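Local coordinates for protein MlnE (Bacillus amyloliquefaciens subsp. plantarum, PDB 5D2E) that probably reduces beta-keto groups of growing polyketide chains with NADPH, as the N-terminal B-type ketoreductase of a macrolactin assembly-line synthase, at residues Val41-Phe47 with Arg248-Gln254; Ala209-Met215 with Cys241-Pro247; Glu181-Gln185 with Gln433-Met437. All blocks are in the same frame, centred on the assembly; numbering follows the deposited sequence.

Interaction 1 (Val41-Phe47 with Arg248-Gln254); sequences VWDRHEF and RHYYKRQ
Trp-42 and Arg-253, a non-hydrogen-bonded pair of two antiparallel strands, lie side by side and point the same way, so that the arginine's aliphatic part lies along the indole. Arg-253 CB sits over the six-membered ring, 3.6 Å from its centroid, in a CH-pi contact; a long alkyl stem suits this flat surface, while NH2 at the far end forms a salt bridge with Glu-192. Tyr-251 turns its edge toward the same indole in an offset edge-to-face pair, with planes at 77° and Trp-42 CE3 3.6 Å from Tyr-251 CD2. Farther along this face, Arg-44 NH2 lies above the imidazole of His-249, 3.6 Å from its CG.

His-45 and Tyr-250 meet on the other face. With CG of Tyr-250 placed between its backbone N and carbonyl carbon (chi1 67°), the phenol turns one face to His-45 CB, 3.6 Å from the ring centroid; the two rings are nearly parallel but barely overlap. His-45 NE2 donates in its ring plane to Asp-43 OD2, 2.6 Å away, which helps fix the imidazole's rotation. Alternating hydrogen-bonded and non-hydrogen-bonded pairs are the signature of a regular antiparallel beta sheet, which here forms part of the ketoreductase's N-terminal half.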
loop_
_atom_site.group_PDB
_atom_site.type_symbol
_atom_site.label_atom_id
_atom_site.label_comp_id
_atom_site.label_asym_id
_atom_site.label_seq_id
_atom_site.Cartn_x
_atom_site.Cartn_y
_atom_site.Cartn_z
ATOM N N VAL A 41 10.774 2.286 -11.289
ATOM C CA VAL A 41 11.399 3.127 -12.284
ATOM C C VAL A 41 10.264 3.718 -13.103
ATOM O O VAL A 41 9.406 2.994 -13.606
ATOM C CB VAL A 41 12.323 2.297 -13.229
ATOM C CG1 VAL A 41 12.938 3.177 -14.315
ATOM C CG2 VAL A 41 13.416 1.570 -12.453
ATOM N N TRP A 42 10.350 5.015 -13.360
ATOM C CA TRP A 42 9.306 5.724 -14.098
ATOM C C TRP A 42 9.605 5.982 -15.563
ATOM O O TRP A 42 10.749 6.193 -15.915
ATOM C CB TRP A 42 9.112 7.075 -13.456
ATOM C CG TRP A 42 8.679 7.004 -12.096
ATOM C CD1 TRP A 42 9.472 6.880 -10.982
ATOM C CD2 TRP A 42 7.336 7.023 -11.641
ATOM N NE1 TRP A 42 8.689 6.799 -9.873
ATOM C CE2 TRP A 42 7.368 6.875 -10.249
ATOM C CE3 TRP A 42 6.101 7.095 -12.282
ATOM C CZ2 TRP A 42 6.232 6.867 -9.486
ATOM C CZ3 TRP A 42 4.963 7.116 -11.496
ATOM C CH2 TRP A 42 5.039 7.012 -10.122
ATOM N N ASP A 43 8.593 5.959 -16.416
ATOM C CA ASP A 43 8.763 6.472 -17.797
ATOM C C ASP A 43 7.815 7.625 -17.993
ATOM O O ASP A 43 6.637 7.551 -17.642
ATOM C CB ASP A 43 8.638 5.427 -18.935
ATOM C CG ASP A 43 7.421 4.575 -18.836
ATOM O OD1 ASP A 43 7.350 3.728 -17.906
ATOM O OD2 ASP A 43 6.533 4.695 -19.728
ATOM N N ARG A 44 8.358 8.661 -18.594
ATOM C CA ARG A 44 7.703 9.945 -18.729
ATOM C C ARG A 44 7.336 10.189 -20.192
ATOM O O ARG A 44 8.109 9.885 -21.067
ATOM C CB ARG A 44 8.615 11.045 -18.192
ATOM C CG ARG A 44 8.302 12.415 -18.751
ATOM C CD ARG A 44 9.308 13.528 -18.401
ATOM N NE ARG A 44 8.894 13.840 -17.127
ATOM C CZ ARG A 44 8.276 14.902 -16.652
ATOM N NH1 ARG A 44 7.876 14.749 -15.344
ATOM N NH2 ARG A 44 8.178 16.048 -17.300
ATOM N N HIS A 45 6.185 10.826 -20.414
ATOM C CA HIS A 45 5.612 11.081 -21.713
ATOM C C HIS A 45 4.926 12.425 -21.749
ATOM O O HIS A 45 4.393 12.919 -20.750
ATOM C CB HIS A 45 4.547 10.057 -22.047
ATOM C CG HIS A 45 4.997 8.670 -21.878
ATOM N ND1 HIS A 45 5.591 7.962 -22.895
ATOM C CD2 HIS A 45 5.049 7.879 -20.785
ATOM C CE1 HIS A 45 5.963 6.781 -22.451
ATOM N NE2 HIS A 45 5.628 6.699 -21.178
ATOM N N GLU A 46 4.847 12.965 -22.951
ATOM C CA GLU A 46 4.064 14.156 -23.225
ATOM C C GLU A 46 2.628 13.734 -23.422
ATOM O O GLU A 46 2.346 12.748 -24.041
ATOM C CB GLU A 46 4.535 14.892 -24.472
ATOM C CG GLU A 46 5.960 15.408 -24.393
ATOM C CD GLU A 46 6.250 16.538 -25.412
ATOM O OE1 GLU A 46 5.569 16.597 -26.478
ATOM O OE2 GLU A 46 7.144 17.374 -25.121
ATOM N N PHE A 47 1.719 14.524 -22.878
ATOM C CA PHE A 47 0.318 14.225 -22.959
ATOM C C PHE A 47 -0.232 14.840 -24.227
ATOM O O PHE A 47 -0.142 16.040 -24.386
ATOM C CB PHE A 47 -0.440 14.802 -21.776
ATOM C CG PHE A 47 -1.903 14.434 -21.819
ATOM C CD1 PHE A 47 -2.294 13.164 -21.482
ATOM C CD2 PHE A 47 -2.837 15.317 -22.333
ATOM C CE1 PHE A 47 -3.617 12.785 -21.573
ATOM C CE2 PHE A 47 -4.194 14.951 -22.412
ATOM C CZ PHE A 47 -4.580 13.670 -22.041
ATOM N N ARG A 248 0.427 18.542 -18.697
ATOM C CA ARG A 248 1.197 18.417 -19.977
ATOM C C ARG A 248 2.053 17.137 -20.184
ATOM O O ARG A 248 2.596 16.900 -21.239
ATOM C CB ARG A 248 2.079 19.667 -20.118
ATOM C CG ARG A 248 1.250 20.930 -20.300
ATOM C CD ARG A 248 2.102 22.109 -20.770
ATOM N NE ARG A 248 1.139 23.058 -21.302
ATOM C CZ ARG A 248 0.882 23.295 -22.598
ATOM N NH1 ARG A 248 1.577 22.740 -23.587
ATOM N NH2 ARG A 248 -0.065 24.161 -22.891
ATOM N N HIS A 249 2.158 16.331 -19.145
ATOM C CA HIS A 249 3.034 15.156 -19.102
ATOM C C HIS A 249 2.376 14.076 -18.242
ATOM O O HIS A 249 1.605 14.383 -17.367
ATOM C CB HIS A 249 4.357 15.497 -18.466
ATOM C CG HIS A 249 5.162 16.501 -19.233
ATOM N ND1 HIS A 249 5.091 17.859 -18.987
ATOM C CD2 HIS A 249 6.002 16.343 -20.284
ATOM C CE1 HIS A 249 5.897 18.485 -19.836
ATOM N NE2 HIS A 249 6.462 17.583 -20.620
ATOM N N TYR A 250 2.703 12.818 -18.506
ATOM C CA TYR A 250 2.280 11.757 -17.655
ATOM C C TYR A 250 3.405 10.751 -17.470
ATOM O O TYR A 250 4.358 10.674 -18.272
ATOM C CB TYR A 250 0.999 11.102 -18.153
ATOM C CG TYR A 250 1.091 10.338 -19.471
ATOM C CD1 TYR A 250 0.889 10.986 -20.680
ATOM C CD2 TYR A 250 1.426 8.992 -19.485
ATOM C CE1 TYR A 250 0.978 10.290 -21.874
ATOM C CE2 TYR A 250 1.541 8.287 -20.671
ATOM C CZ TYR A 250 1.299 8.959 -21.861
ATOM O OH TYR A 250 1.390 8.278 -23.035
ATOM N N TYR A 251 3.294 9.978 -16.408
ATOM C CA TYR A 251 4.310 8.981 -16.138
ATOM C C TYR A 251 3.753 7.692 -15.531
ATOM O O TYR A 251 2.724 7.684 -14.806
ATOM C CB TYR A 251 5.508 9.580 -15.371
ATOM C CG TYR A 251 5.205 10.713 -14.461
ATOM C CD1 TYR A 251 5.086 12.021 -14.913
ATOM C CD2 TYR A 251 5.036 10.480 -13.088
ATOM C CE1 TYR A 251 4.738 13.074 -14.045
ATOM C CE2 TYR A 251 4.696 11.532 -12.170
ATOM C CZ TYR A 251 4.539 12.832 -12.649
ATOM O OH TYR A 251 4.202 13.798 -11.689
ATOM N N LYS A 252 4.419 6.604 -15.909
ATOM C CA LYS A 252 4.106 5.296 -15.468
ATOM C C LYS A 252 5.338 4.660 -14.827
ATOM O O LYS A 252 6.461 5.065 -15.096
ATOM C CB LYS A 252 3.746 4.467 -16.688
ATOM C CG LYS A 252 2.396 4.773 -17.298
ATOM C CD LYS A 252 1.997 3.584 -18.158
ATOM C CE LYS A 252 0.525 3.576 -18.460
ATOM N NZ LYS A 252 0.225 4.824 -19.211
ATOM N N ARG A 253 5.100 3.641 -14.022
ATOM C CA ARG A 253 6.159 3.060 -13.240
ATOM C C ARG A 253 6.139 1.533 -13.290
ATOM O O ARG A 253 5.067 0.927 -13.385
ATOM C CB ARG A 253 6.130 3.507 -11.795
ATOM C CG ARG A 253 4.989 2.910 -11.016
ATOM C CD ARG A 253 5.007 3.261 -9.555
ATOM N NE ARG A 253 3.664 3.207 -8.992
ATOM C CZ ARG A 253 3.288 3.851 -7.892
ATOM N NH1 ARG A 253 4.157 4.581 -7.184
ATOM N NH2 ARG A 253 2.027 3.789 -7.507
ATOM N N GLN A 254 7.324 0.942 -13.141
ATOM C CA GLN A 254 7.414 -0.515 -12.981
ATOM C C GLN A 254 8.644 -0.878 -12.200
ATOM O O GLN A 254 9.589 -0.107 -12.157
ATOM C CB GLN A 254 7.404 -1.207 -14.344
ATOM C CG GLN A 254 8.725 -1.169 -15.080
ATOM C CD GLN A 254 8.620 -1.785 -16.442
ATOM O OE1 GLN A 254 8.931 -1.144 -17.443
ATOM N NE2 GLN A 254 8.137 -3.025 -16.495
#

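Interaction 2 (Ala209-Met215 with Cys241-Pro247); sequences AAELKSM and CFTCYEP
Glu-211 and Cys-244 are paired in the parallel strands 209-214 and 242-245, part of the Rossmann-like N-terminal half of the ketoreductase. CG of Glu-211 is anti to its backbone N (chi1 175°) and the chain continues extended, which carries the carboxylate past Cys-244. CB lies 4.0 Å from Cys-244 SG; CG is 3.9 Å from the same sulfur. CD comes closer, 3.6 Å from SG, and the oxygens then diverge. OE1 lies at the edge of the Phe-242 ring, near its plane, and takes a weak hydrogen bond from Tyr-177. OE2 stays by the sulfur but accepts a hydrogen bond from Asn-179, so this buried acid has polar partners for both oxygens.

On the opposite face the small methyl of Ala-210 suits its place against a ring edge: its CB is 3.6 Å from Tyr-245 CE2, and the phenol hydrogen-bonds Glu-232. Backbone bonds run alternately between the strands, ending with Lys-213 N to Tyr-245 O at 2.8 Å. Lys-213 and Glu-246 lie side by side without forming a salt bridge, Glu-246 OE2 being hydrogen-bonded to Tyr-251 OH, and the flexible thioether of Met-215 folds over the Glu-246 carboxylate, bringing SD 3.6 Å from its CD.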
loop_
_atom_site.group_PDB
_atom_site.type_symbol
_atom_site.label_atom_id
_atom_site.label_comp_id
_atom_site.label_asym_id
_atom_site.label_seq_id
_atom_site.Cartn_x
_atom_site.Cartn_y
_atom_site.Cartn_z
ATOM N N ALA A 209 -6.130 3.188 -12.612
ATOM C CA ALA A 209 -6.035 4.236 -11.585
ATOM C C ALA A 209 -5.251 5.413 -12.145
ATOM O O ALA A 209 -4.304 5.213 -12.898
ATOM C CB ALA A 209 -5.393 3.735 -10.316
ATOM N N ALA A 210 -5.700 6.633 -11.879
ATOM C CA ALA A 210 -5.048 7.805 -12.474
ATOM C C ALA A 210 -5.011 8.942 -11.412
ATOM O O ALA A 210 -6.028 9.277 -10.819
ATOM C CB ALA A 210 -5.729 8.246 -13.732
ATOM N N GLU A 211 -3.809 9.456 -11.176
ATOM C CA GLU A 211 -3.573 10.567 -10.321
ATOM C C GLU A 211 -3.653 11.823 -11.197
ATOM O O GLU A 211 -3.106 11.887 -12.345
ATOM C CB GLU A 211 -2.184 10.468 -9.680
ATOM C CG GLU A 211 -1.818 11.674 -8.842
ATOM C CD GLU A 211 -0.482 11.541 -8.109
ATOM O OE1 GLU A 211 -0.191 10.447 -7.728
ATOM O OE2 GLU A 211 0.212 12.518 -7.837
ATOM N N LEU A 212 -4.429 12.757 -10.724
ATOM C CA LEU A 212 -4.593 14.041 -11.416
ATOM C C LEU A 212 -3.804 15.079 -10.623
ATOM O O LEU A 212 -4.316 15.667 -9.646
ATOM C CB LEU A 212 -6.082 14.413 -11.547
ATOM C CG LEU A 212 -6.994 13.343 -12.160
ATOM C CD1 LEU A 212 -8.449 13.675 -11.948
ATOM C CD2 LEU A 212 -6.696 13.150 -13.621
ATOM N N LYS A 213 -2.554 15.295 -11.020
ATOM C CA LYS A 213 -1.679 16.182 -10.248
ATOM C C LYS A 213 -1.606 17.587 -10.848
ATOM O O LYS A 213 -1.051 17.776 -11.926
ATOM C CB LYS A 213 -0.269 15.619 -10.119
ATOM C CG LYS A 213 0.588 16.464 -9.187
ATOM C CD LYS A 213 1.829 15.835 -8.641
ATOM C CE LYS A 213 2.767 15.344 -9.675
ATOM N NZ LYS A 213 3.865 14.597 -8.906
ATOM N N SER A 214 -2.182 18.537 -10.145
ATOM C CA SER A 214 -1.989 19.945 -10.447
ATOM C C SER A 214 -0.561 20.368 -10.109
ATOM O O SER A 214 -0.068 20.076 -9.051
ATOM C CB SER A 214 -2.909 20.758 -9.574
ATOM O OG SER A 214 -4.187 20.522 -10.099
ATOM N N MET A 215 0.046 21.133 -10.979
ATOM C CA MET A 215 1.354 21.703 -10.710
ATOM C C MET A 215 1.218 23.212 -10.382
ATOM O O MET A 215 0.210 23.846 -10.759
ATOM C CB MET A 215 2.212 21.507 -11.949
ATOM C CG MET A 215 2.427 20.046 -12.358
ATOM S SD MET A 215 3.097 19.014 -11.093
ATOM C CE MET A 215 4.866 19.389 -11.233
ATOM N N CYS A 241 -1.783 -0.894 -14.449
ATOM C CA CYS A 241 -2.860 -0.231 -13.660
ATOM C C CYS A 241 -2.807 1.312 -13.634
ATOM O O CYS A 241 -3.813 1.937 -13.817
ATOM C CB CYS A 241 -2.927 -0.750 -12.191
ATOM S SG CYS A 241 -4.401 -0.221 -11.234
ATOM N N PHE A 242 -1.637 1.903 -13.374
ATOM C CA PHE A 242 -1.582 3.198 -12.801
ATOM C C PHE A 242 -0.851 4.176 -13.698
ATOM O O PHE A 242 0.178 3.855 -14.282
ATOM C CB PHE A 242 -0.947 3.121 -11.369
ATOM C CG PHE A 242 -0.665 4.442 -10.758
ATOM C CD1 PHE A 242 -1.694 5.221 -10.242
ATOM C CD2 PHE A 242 0.632 4.967 -10.742
ATOM C CE1 PHE A 242 -1.433 6.496 -9.742
ATOM C CE2 PHE A 242 0.888 6.222 -10.193
ATOM C CZ PHE A 242 -0.148 6.982 -9.708
ATOM N N THR A 243 -1.368 5.408 -13.761
ATOM C CA THR A 243 -0.671 6.514 -14.430
ATOM C C THR A 243 -0.778 7.752 -13.571
ATOM O O THR A 243 -1.858 8.042 -13.016
ATOM C CB THR A 243 -1.283 6.773 -15.800
ATOM O OG1 THR A 243 -1.334 5.570 -16.544
ATOM C CG2 THR A 243 -0.518 7.771 -16.600
ATOM N N CYS A 244 0.304 8.535 -13.492
ATOM C CA CYS A 244 0.209 9.837 -12.862
ATOM C C CYS A 244 0.225 10.882 -13.966
ATOM O O CYS A 244 1.176 10.921 -14.782
ATOM C CB CYS A 244 1.352 10.054 -11.913
ATOM S SG CYS A 244 1.342 11.734 -11.182
ATOM N N TYR A 245 -0.840 11.686 -14.013
ATOM C CA TYR A 245 -1.020 12.726 -15.011
ATOM C C TYR A 245 -0.766 14.081 -14.446
ATOM O O TYR A 245 -1.247 14.420 -13.370
ATOM C CB TYR A 245 -2.463 12.708 -15.530
ATOM C CG TYR A 245 -2.791 11.507 -16.371
ATOM C CD1 TYR A 245 -2.529 11.471 -17.733
ATOM C CD2 TYR A 245 -3.361 10.380 -15.789
ATOM C CE1 TYR A 245 -2.800 10.329 -18.490
ATOM C CE2 TYR A 245 -3.650 9.240 -16.544
ATOM C CZ TYR A 245 -3.369 9.234 -17.877
ATOM O OH TYR A 245 -3.687 8.131 -18.561
ATOM N N GLU A 246 0.078 14.842 -15.132
ATOM C CA GLU A 246 0.106 16.289 -14.937
ATOM C C GLU A 246 -0.637 16.823 -16.145
ATOM O O GLU A 246 -0.848 16.093 -17.108
ATOM C CB GLU A 246 1.563 16.788 -14.918
ATOM C CG GLU A 246 2.324 16.342 -13.687
ATOM C CD GLU A 246 3.806 16.620 -13.711
ATOM O OE1 GLU A 246 4.231 17.355 -14.598
ATOM O OE2 GLU A 246 4.491 16.125 -12.807
ATOM N N PRO A 247 -0.924 18.127 -16.171
ATOM C CA PRO A 247 -1.629 18.630 -17.356
ATOM C C PRO A 247 -0.903 18.489 -18.688
ATOM O O PRO A 247 -1.542 18.184 -19.689
ATOM C CB PRO A 247 -1.890 20.079 -16.988
ATOM C CG PRO A 247 -1.955 20.047 -15.478
ATOM C CD PRO A 247 -0.819 19.146 -15.115
HETATM O O HOH W 1 -3.825 4.524 -15.840
#

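Interaction 3 (Glu181-Gln185 with Gln433-Met437); sequences EGEVQ and QYRSM
Gly-182 and Val-184 lie in an irregular loop running past the last turn of helix 419-437, Gly-182 at a positive phi of 88° and Val-184 extended, with no direct hydrogen bond across. This is loop-on-helix packing between the two Rossmann-like halves of the ketoreductase: the loop joins strand 171-180 to helix 186-201 of the N-terminal half, and the helix belongs to the NADP-binding half.

Val-184 carries most of the contact, and a branched, compact side chain suits it because each methyl finds a different partner. CG1 rests 3.7 Å from Gln-433 CB. With CG1 anti to the carbonyl carbon (chi1 -63°), CG2 falls between that carbon and the backbone N and reaches Tyr-434 and Met-437 together: it lies 3.9 Å from Tyr-434 CB, at the edge of the phenol and near its plane, and 3.8 Å from Met-437 CE. The tyrosine ring also meets Phe-431 and Phe-137. Water 2 lies 2.8 Å from Gln-433 OE1, to which it can donate, and may weakly reach Glu-183 O as well, bridging amide and loop. Unbranched and supple, Met-437 bends only at its last torsion (chi3 79°), and its SD stands 3.3 Å from Gly-182 O.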
loop_
_atom_site.group_PDB
_atom_site.type_symbol
_atom_site.label_atom_id
_atom_site.label_comp_id
_atom_site.label_asym_id
_atom_site.label_seq_id
_atom_site.Cartn_x
_atom_site.Cartn_y
_atom_site.Cartn_z
ATOM N N GLU A 181 1.525 19.244 -6.795
ATOM C CA GLU A 181 2.956 19.426 -6.602
ATOM C C GLU A 181 3.206 19.808 -5.163
ATOM O O GLU A 181 2.512 20.608 -4.635
ATOM C CB GLU A 181 3.469 20.491 -7.575
ATOM C CG GLU A 181 4.948 20.757 -7.450
ATOM C CD GLU A 181 5.412 21.726 -8.533
ATOM O OE1 GLU A 181 4.571 22.263 -9.286
ATOM O OE2 GLU A 181 6.646 21.899 -8.656
ATOM N N GLY A 182 4.149 19.127 -4.495
ATOM C CA GLY A 182 4.492 19.414 -3.106
ATOM C C GLY A 182 3.632 18.654 -2.098
ATOM O O GLY A 182 3.901 18.709 -0.928
ATOM N N GLU A 183 2.641 17.889 -2.574
ATOM C CA GLU A 183 1.741 17.153 -1.717
ATOM C C GLU A 183 1.803 15.666 -1.984
ATOM O O GLU A 183 2.231 15.224 -3.053
ATOM C CB GLU A 183 0.312 17.640 -1.933
ATOM C CG GLU A 183 0.176 19.129 -1.790
ATOM C CD GLU A 183 0.241 19.695 -0.371
ATOM O OE1 GLU A 183 -0.014 18.981 0.664
ATOM O OE2 GLU A 183 0.527 20.940 -0.297
ATOM N N VAL A 184 1.254 14.901 -1.042
ATOM C CA VAL A 184 1.242 13.449 -1.130
ATOM C C VAL A 184 -0.148 12.911 -0.788
ATOM O O VAL A 184 -0.858 13.471 0.022
ATOM C CB VAL A 184 2.286 12.835 -0.165
ATOM C CG1 VAL A 184 3.666 13.298 -0.583
ATOM C CG2 VAL A 184 1.986 13.200 1.285
ATOM N N GLN A 185 -0.487 11.778 -1.382
ATOM C CA GLN A 185 -1.769 11.090 -1.155
ATOM C C GLN A 185 -1.541 9.568 -0.914
ATOM O O GLN A 185 -1.805 8.739 -1.801
ATOM C CB GLN A 185 -2.669 11.303 -2.340
ATOM C CG GLN A 185 -3.183 12.731 -2.510
ATOM C CD GLN A 185 -4.288 13.132 -1.540
ATOM O OE1 GLN A 185 -4.367 12.652 -0.424
ATOM N NE2 GLN A 185 -5.108 14.084 -1.972
ATOM N N GLN A 433 6.661 8.950 1.317
ATOM C CA GLN A 433 6.753 10.297 0.728
ATOM C C GLN A 433 6.272 11.365 1.693
ATOM O O GLN A 433 6.689 12.498 1.575
ATOM C CB GLN A 433 5.879 10.376 -0.500
ATOM C CG GLN A 433 6.417 9.542 -1.646
ATOM C CD GLN A 433 5.585 9.823 -2.924
ATOM O OE1 GLN A 433 5.362 11.007 -3.318
ATOM N NE2 GLN A 433 5.069 8.747 -3.541
ATOM N N TYR A 434 5.367 11.028 2.610
ATOM C CA TYR A 434 4.923 11.947 3.606
ATOM C C TYR A 434 6.058 12.256 4.556
ATOM O O TYR A 434 6.305 13.406 4.948
ATOM C CB TYR A 434 3.694 11.396 4.346
ATOM C CG TYR A 434 3.160 12.262 5.483
ATOM C CD1 TYR A 434 3.653 12.132 6.797
ATOM C CD2 TYR A 434 2.166 13.212 5.247
ATOM C CE1 TYR A 434 3.147 12.899 7.840
ATOM C CE2 TYR A 434 1.680 14.015 6.285
ATOM C CZ TYR A 434 2.177 13.861 7.574
ATOM O OH TYR A 434 1.650 14.629 8.599
ATOM N N ARG A 435 6.767 11.220 4.974
ATOM C CA ARG A 435 7.869 11.442 5.917
ATOM C C ARG A 435 8.952 12.336 5.295
ATOM O O ARG A 435 9.536 13.168 5.969
ATOM C CB ARG A 435 8.468 10.096 6.385
ATOM C CG ARG A 435 7.451 9.295 7.170
ATOM C CD ARG A 435 8.135 8.225 8.003
ATOM N NE ARG A 435 8.493 8.766 9.322
ATOM C CZ ARG A 435 9.711 8.858 9.798
ATOM N NH1 ARG A 435 10.769 8.521 9.069
ATOM N NH2 ARG A 435 9.855 9.294 11.004
ATOM N N SER A 436 9.207 12.117 4.013
ATOM C CA SER A 436 10.125 12.898 3.232
ATOM C C SER A 436 9.638 14.345 3.170
ATOM O O SER A 436 10.416 15.293 3.330
ATOM C CB SER A 436 10.134 12.278 1.824
ATOM O OG SER A 436 11.131 12.886 1.127
ATOM N N MET A 437 8.381 14.518 2.769
ATOM C CA MET A 437 7.795 15.850 2.633
ATOM C C MET A 437 7.939 16.630 3.930
ATOM O O MET A 437 8.221 17.830 3.919
ATOM C CB MET A 437 6.308 15.756 2.268
ATOM C CG MET A 437 5.518 17.076 2.278
ATOM S SD MET A 437 3.766 16.851 1.838
ATOM C CE MET A 437 3.086 16.241 3.352
HETATM O O HOH W 2 3.104 12.281 -4.380
#

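How the interactions relate
Interaction 2 is the buried one, whereas interactions 1 and 3 lie nearer the surface. Interactions 1 and 2 belong to the same sheet: strands 242-245 and 249-257 follow each other in the chain and lie side by side, with Tyr-251 N bonded to Cys-244 O and Tyr-251 OH to Glu-246 OE2. The parallel pair inside is built largely of small and apolar groups, with a buried acid among them; the antiparallel pair outside it mixes aromatics with charged chains. Interaction 3 lacks direct hydrogen bonds and joins the two halves through apolar contacts and a water. It still touches interaction 2, where Glu-181 N meets Ser-214 O, but not interaction 1.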